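Cytochrome c552 (Thermochromatium tepidum, PDB 5ZE8) probably carries electrons at low potential through five covalently bound c-type hemes in a thermophilic purple sulfur photosynthetic bacterium. Local coordinates at residues A279-S284 / H310-G315. Numbering follows the deposited sequence.
Sequences AMLKRS and HAMPTG. With HEC (heme c), chain F.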
ATOM      1  N   ALA A 279      -9.231  -0.410  10.565  1.00 19.22           N
ATOM      2  CA  ALA A 279      -9.275   0.936  11.176  1.00 20.98           C
ATOM      3  C   ALA A 279      -8.727   2.029  10.370  1.00 17.42           C
ATOM      4  O   ALA A 279      -9.232   3.167  10.369  1.00 19.55           O
ATOM      5  CB  ALA A 279      -8.583   0.883  12.551  1.00 20.28           C
ATOM      6  N   MET A 280      -7.659   1.754   9.598  1.00 14.94           N
ATOM      7  CA  MET A 280      -7.108   2.739   8.772  1.00 16.62           C
ATOM      8  C   MET A 280      -8.143   3.054   7.660  1.00 14.06           C
ATOM      9  O   MET A 280      -8.269   4.173   7.238  1.00 17.09           O
ATOM     10  CB  MET A 280      -5.777   2.208   8.174  1.00 18.58           C
ATOM     11  CG  MET A 280      -5.008   3.238   7.521  1.00 21.51           C
ATOM     12  SD  MET A 280      -4.347   4.416   8.774  1.00 26.15           S
ATOM     13  CE  MET A 280      -3.319   5.368   7.652  1.00 25.74           C
ATOM     14  N   LEU A 281      -8.669   2.010   7.057  1.00 14.98           N
ATOM     15  CA  LEU A 281      -9.637   2.198   5.956  1.00 14.70           C
ATOM     16  C   LEU A 281     -10.860   3.028   6.399  1.00 14.86           C
ATOM     17  O   LEU A 281     -11.330   3.845   5.695  1.00 14.45           O
ATOM     18  CB  LEU A 281     -10.111   0.844   5.473  1.00 13.90           C
ATOM     19  CG  LEU A 281      -9.041   0.081   4.631  1.00 14.06           C
ATOM     20  CD1 LEU A 281      -9.487  -1.352   4.488  1.00 15.08           C
ATOM     21  CD2 LEU A 281      -8.877   0.762   3.310  1.00 15.18           C
ATOM     22  N   LYS A 282     -11.340   2.771   7.585  1.00 15.71           N
ATOM     23  CA  LYS A 282     -12.515   3.637   8.094  1.00 15.83           C
ATOM     24  C   LYS A 282     -12.209   5.084   8.300  1.00 20.64           C
ATOM     25  O   LYS A 282     -13.063   5.975   8.113  1.00 21.36           O
ATOM     26  CB  LYS A 282     -13.064   3.028   9.332  1.00 20.06           C
ATOM     27  CG  LYS A 282     -13.700   1.701   9.185  1.00 22.71           C
ATOM     28  CD  LYS A 282     -14.006   1.059  10.532  1.00 28.04           C
ATOM     29  CE  LYS A 282     -14.632  -0.286  10.348  1.00 38.19           C
ATOM     30  NZ  LYS A 282     -14.514  -1.033  11.633  1.00 43.48           N
ATOM     31  N   ARG A 283     -10.990   5.367   8.638  1.00 15.15           N
ATOM     32  CA  ARG A 283     -10.511   6.752   8.711  1.00 18.74           C
ATOM     33  C   ARG A 283     -10.208   7.392   7.470  1.00 18.32           C
ATOM     34  O   ARG A 283     -10.019   8.592   7.413  1.00 22.79           O
ATOM     35  CB  ARG A 283      -9.293   6.864   9.674  1.00 21.59           C
ATOM     36  CG  ARG A 283      -9.694   6.834  11.135  1.00 23.10           C
ATOM     37  CD  ARG A 283     -10.272   8.139  11.698  1.00 22.82           C
ATOM     38  NE  ARG A 283      -9.282   9.187  11.594  1.00 21.92           N
ATOM     39  CZ  ARG A 283      -8.378   9.406  12.540  1.00 23.34           C
ATOM     40  NH1 ARG A 283      -8.343   8.623  13.601  1.00 26.70           N
ATOM     41  NH2 ARG A 283      -7.426  10.313  12.351  1.00 23.34           N
ATOM     42  N   SER A 284     -10.165   6.659   6.367  1.00 16.17           N
ATOM     43  CA  SER A 284      -9.594   7.208   5.206  1.00 16.00           C
ATOM     44  C   SER A 284     -10.479   8.073   4.362  1.00 13.94           C
ATOM     45  O   SER A 284     -10.008   8.803   3.490  1.00 16.27           O
ATOM     46  CB  SER A 284      -9.030   6.064   4.362  1.00 17.14           C
ATOM     47  OG  SER A 284     -10.102   5.382   3.712  1.00 15.61           O
ATOM     48  N   HIS A 310      -3.278  11.248  -2.036  1.00 12.05           N
ATOM     49  CA  HIS A 310      -3.212  10.359  -3.188  1.00 11.94           C
ATOM     50  C   HIS A 310      -4.648   9.944  -3.483  1.00 12.91           C
ATOM     51  O   HIS A 310      -5.544  10.243  -2.717  1.00 12.86           O
ATOM     52  CB  HIS A 310      -2.273   9.162  -2.945  1.00 11.23           C
ATOM     53  CG  HIS A 310      -2.432   8.475  -1.592  1.00 10.89           C
ATOM     54  ND1 HIS A 310      -3.583   7.823  -1.144  1.00 10.84           N
ATOM     55  CD2 HIS A 310      -1.520   8.319  -0.590  1.00 10.17           C
ATOM     56  CE1 HIS A 310      -3.351   7.320   0.061  1.00 11.02           C
ATOM     57  NE2 HIS A 310      -2.098   7.603   0.415  1.00 10.19           N
ATOM     58  N   ALA A 311      -4.846   9.246  -4.595  1.00 13.27           N
ATOM     59  CA  ALA A 311      -6.178   8.673  -4.840  1.00 14.03           C
ATOM     60  C   ALA A 311      -6.643   7.716  -3.737  1.00 13.94           C
ATOM     61  O   ALA A 311      -5.860   7.217  -2.888  1.00 13.09           O
ATOM     62  CB  ALA A 311      -6.238   7.954  -6.178  1.00 14.41           C
ATOM     63  N   MET A 312      -7.955   7.471  -3.734  1.00 13.39           N
ATOM     64  CA  MET A 312      -8.512   6.502  -2.856  1.00 12.34           C
ATOM     65  C   MET A 312      -9.341   5.549  -3.697  1.00 13.21           C
ATOM     66  O   MET A 312     -10.379   5.972  -4.186  1.00 13.19           O
ATOM     67  CB  MET A 312      -9.374   7.108  -1.763  1.00 14.19           C
ATOM     68  CG  MET A 312     -10.172   6.141  -0.922  1.00 14.37           C
ATOM     69  SD  MET A 312      -9.295   4.753  -0.234  1.00 14.32           S
ATOM     70  CE  MET A 312     -10.550   3.927   0.792  1.00 15.45           C
ATOM     71  N   PRO A 313      -8.920   4.305  -3.903  1.00 12.26           N
ATOM     72  CA  PRO A 313      -7.757   3.665  -3.346  1.00 12.31           C
ATOM     73  C   PRO A 313      -6.524   3.800  -4.214  1.00 12.52           C
ATOM     74  O   PRO A 313      -6.530   3.496  -5.440  1.00 17.13           O
ATOM     75  CB  PRO A 313      -8.203   2.194  -3.259  1.00 11.80           C
ATOM     76  CG  PRO A 313      -9.099   2.037  -4.497  1.00 13.42           C
ATOM     77  CD  PRO A 313      -9.784   3.337  -4.620  1.00 12.95           C
ATOM     78  N   THR A 314      -5.407   4.148  -3.598  1.00 12.42           N
ATOM     79  CA  THR A 314      -4.142   4.211  -4.313  1.00 11.94           C
ATOM     80  C   THR A 314      -3.458   2.838  -4.362  1.00 12.39           C
ATOM     81  O   THR A 314      -3.869   1.887  -3.712  1.00 14.10           O
ATOM     82  CB  THR A 314      -3.213   5.265  -3.687  1.00 12.50           C
ATOM     83  OG1 THR A 314      -2.211   5.662  -4.638  1.00 13.79           O
ATOM     84  CG2 THR A 314      -2.605   4.802  -2.365  1.00 12.25           C
ATOM     85  N   GLY A 315      -2.344   2.780  -5.089  1.00 12.99           N
ATOM     86  CA  GLY A 315      -1.458   1.644  -5.165  1.00 14.33           C
ATOM     87  C   GLY A 315      -1.840   0.595  -6.211  1.00 13.14           C
ATOM     88  O   GLY A 315      -1.910   0.923  -7.381  1.00 15.53           O
TER
HETATM   89 FE   HEC F 505      -1.176   7.017   2.151  1.00 10.93          FE
HETATM   90  CHA HEC F 505      -3.275   4.419   2.236  1.00 10.66           C
HETATM   91  CHB HEC F 505       1.141   5.178   0.432  1.00 11.64           C
HETATM   92  CHC HEC F 505       0.870   9.765   1.894  1.00 11.05           C
HETATM   93  CHD HEC F 505      -3.226   8.731   4.295  1.00 11.41           C
HETATM   94  NA  HEC F 505      -1.059   5.169   1.437  1.00  9.91           N
HETATM   95  C1A HEC F 505      -2.105   4.227   1.530  1.00 10.29           C
HETATM   96  C2A HEC F 505      -1.711   3.002   0.894  1.00 10.56           C
HETATM   97  C3A HEC F 505      -0.449   3.247   0.420  1.00 12.11           C
HETATM   98  C4A HEC F 505      -0.049   4.568   0.743  1.00 12.88           C
HETATM   99  CMA HEC F 505       0.444   2.301  -0.389  1.00 12.59           C
HETATM  100  CAA HEC F 505      -2.581   1.735   0.712  1.00 11.24           C
HETATM  101  CBA HEC F 505      -3.499   1.857  -0.500  1.00 11.77           C
HETATM  102  CGA HEC F 505      -4.375   0.658  -0.762  1.00 13.30           C
HETATM  103  O1A HEC F 505      -3.920  -0.354  -1.348  1.00 11.65           O
HETATM  104  O2A HEC F 505      -5.575   0.711  -0.352  1.00 13.72           O
HETATM  105  NB  HEC F 505       0.651   7.426   1.343  1.00 11.41           N
HETATM  106  C1B HEC F 505       1.436   6.483   0.737  1.00 11.33           C
HETATM  107  C2B HEC F 505       2.650   7.082   0.306  1.00 10.62           C
HETATM  108  C3B HEC F 505       2.633   8.424   0.678  1.00 11.81           C
HETATM  109  C4B HEC F 505       1.315   8.595   1.329  1.00 10.61           C
HETATM  110  CMB HEC F 505       3.788   6.413  -0.479  1.00 11.16           C
HETATM  111  CAB HEC F 505       3.543   9.549   0.400  1.00 11.37           C
HETATM  112  CBB HEC F 505       3.827   9.763  -0.958  1.00 11.71           C
HETATM  113  NC  HEC F 505      -1.181   8.888   2.936  1.00 10.32           N
HETATM  114  C1C HEC F 505      -0.261   9.851   2.662  1.00 11.71           C
HETATM  115  C2C HEC F 505      -0.545  10.963   3.520  1.00 10.79           C
HETATM  116  C3C HEC F 505      -1.674  10.701   4.248  1.00 11.88           C
HETATM  117  C4C HEC F 505      -2.103   9.382   3.827  1.00 11.17           C
HETATM  118  CMC HEC F 505       0.326  12.211   3.641  1.00 12.22           C
HETATM  119  CAC HEC F 505      -2.446  11.516   5.274  1.00 12.16           C
HETATM  120  CBC HEC F 505      -2.842  12.816   4.898  1.00 14.14           C
HETATM  121  ND  HEC F 505      -2.890   6.663   2.992  1.00 11.64           N
HETATM  122  C1D HEC F 505      -3.579   7.432   3.924  1.00 11.87           C
HETATM  123  C2D HEC F 505      -4.759   6.718   4.458  1.00 11.41           C
HETATM  124  C3D HEC F 505      -4.826   5.508   3.872  1.00 11.42           C
HETATM  125  C4D HEC F 505      -3.627   5.532   2.981  1.00 10.50           C
HETATM  126  CMD HEC F 505      -5.720   7.289   5.433  1.00 12.47           C
HETATM  127  CAD HEC F 505      -5.803   4.388   4.063  1.00 11.54           C
HETATM  128  CBD HEC F 505      -6.522   4.044   2.780  1.00 12.30           C
HETATM  129  CGD HEC F 505      -6.153   2.722   2.127  1.00 12.21           C
HETATM  130  O1D HEC F 505      -5.543   1.853   2.746  1.00 14.70           O
HETATM  131  O2D HEC F 505      -6.525   2.595   0.970  1.00 14.53           O
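Met312 meets Ser284 and Leu281 beside a bis-histidine c-type heme, where the loop between strands 297-306 and 320-328 faces helix 278-283 and Ser284 across the propionate edge of the macrocycle. The loop begins with His310, whose NE2 binds the heme iron; His260 supplies the other axial nitrogen. His310 ND1 donates to Ala311 O, 2.9 Å away and nearly in the ring plane, a bond that helps fix the rotation of the imidazole about the iron axis and would probably make the ligand more electron-donating. Ala311 N is held in turn by Glu246.

Met312 then reaches back to the helix. With CG anti to the backbone N (chi1 171°) and a bend at chi2, its thioether passes beside the ring D propionate, SD lying 3.7 Å from HEC O2D. Met312 CE ends 3.3 Å from Ser284 OG and, more loosely, 4.4 Å from Leu281 CD2; Ile428 of strand 426-434 touches both Met312 and Leu281. Pro313 follows a cis peptide bond and packs on Tyr404, whose hydroxyl is hydrogen-bonded to the heme. Thr314 lies against the ring A propionate, CG2 3.6 Å from HEC CBA, and the same methyl covers one face of the His310 ring, 3.4 Å above its plane and towards the rim, while OG1 bonds to Glu246 and Thr243. On the helix side, Met280 and Ser284 pack along the substituents of pyrrole D: Met280 CG on CAD, Met280 CE by the methyl CMD, Ser284 CB on CBD. Ser284 OG donates to Leu281 O at 2.8 Å, on the same face of that carbonyl as Ser284 N.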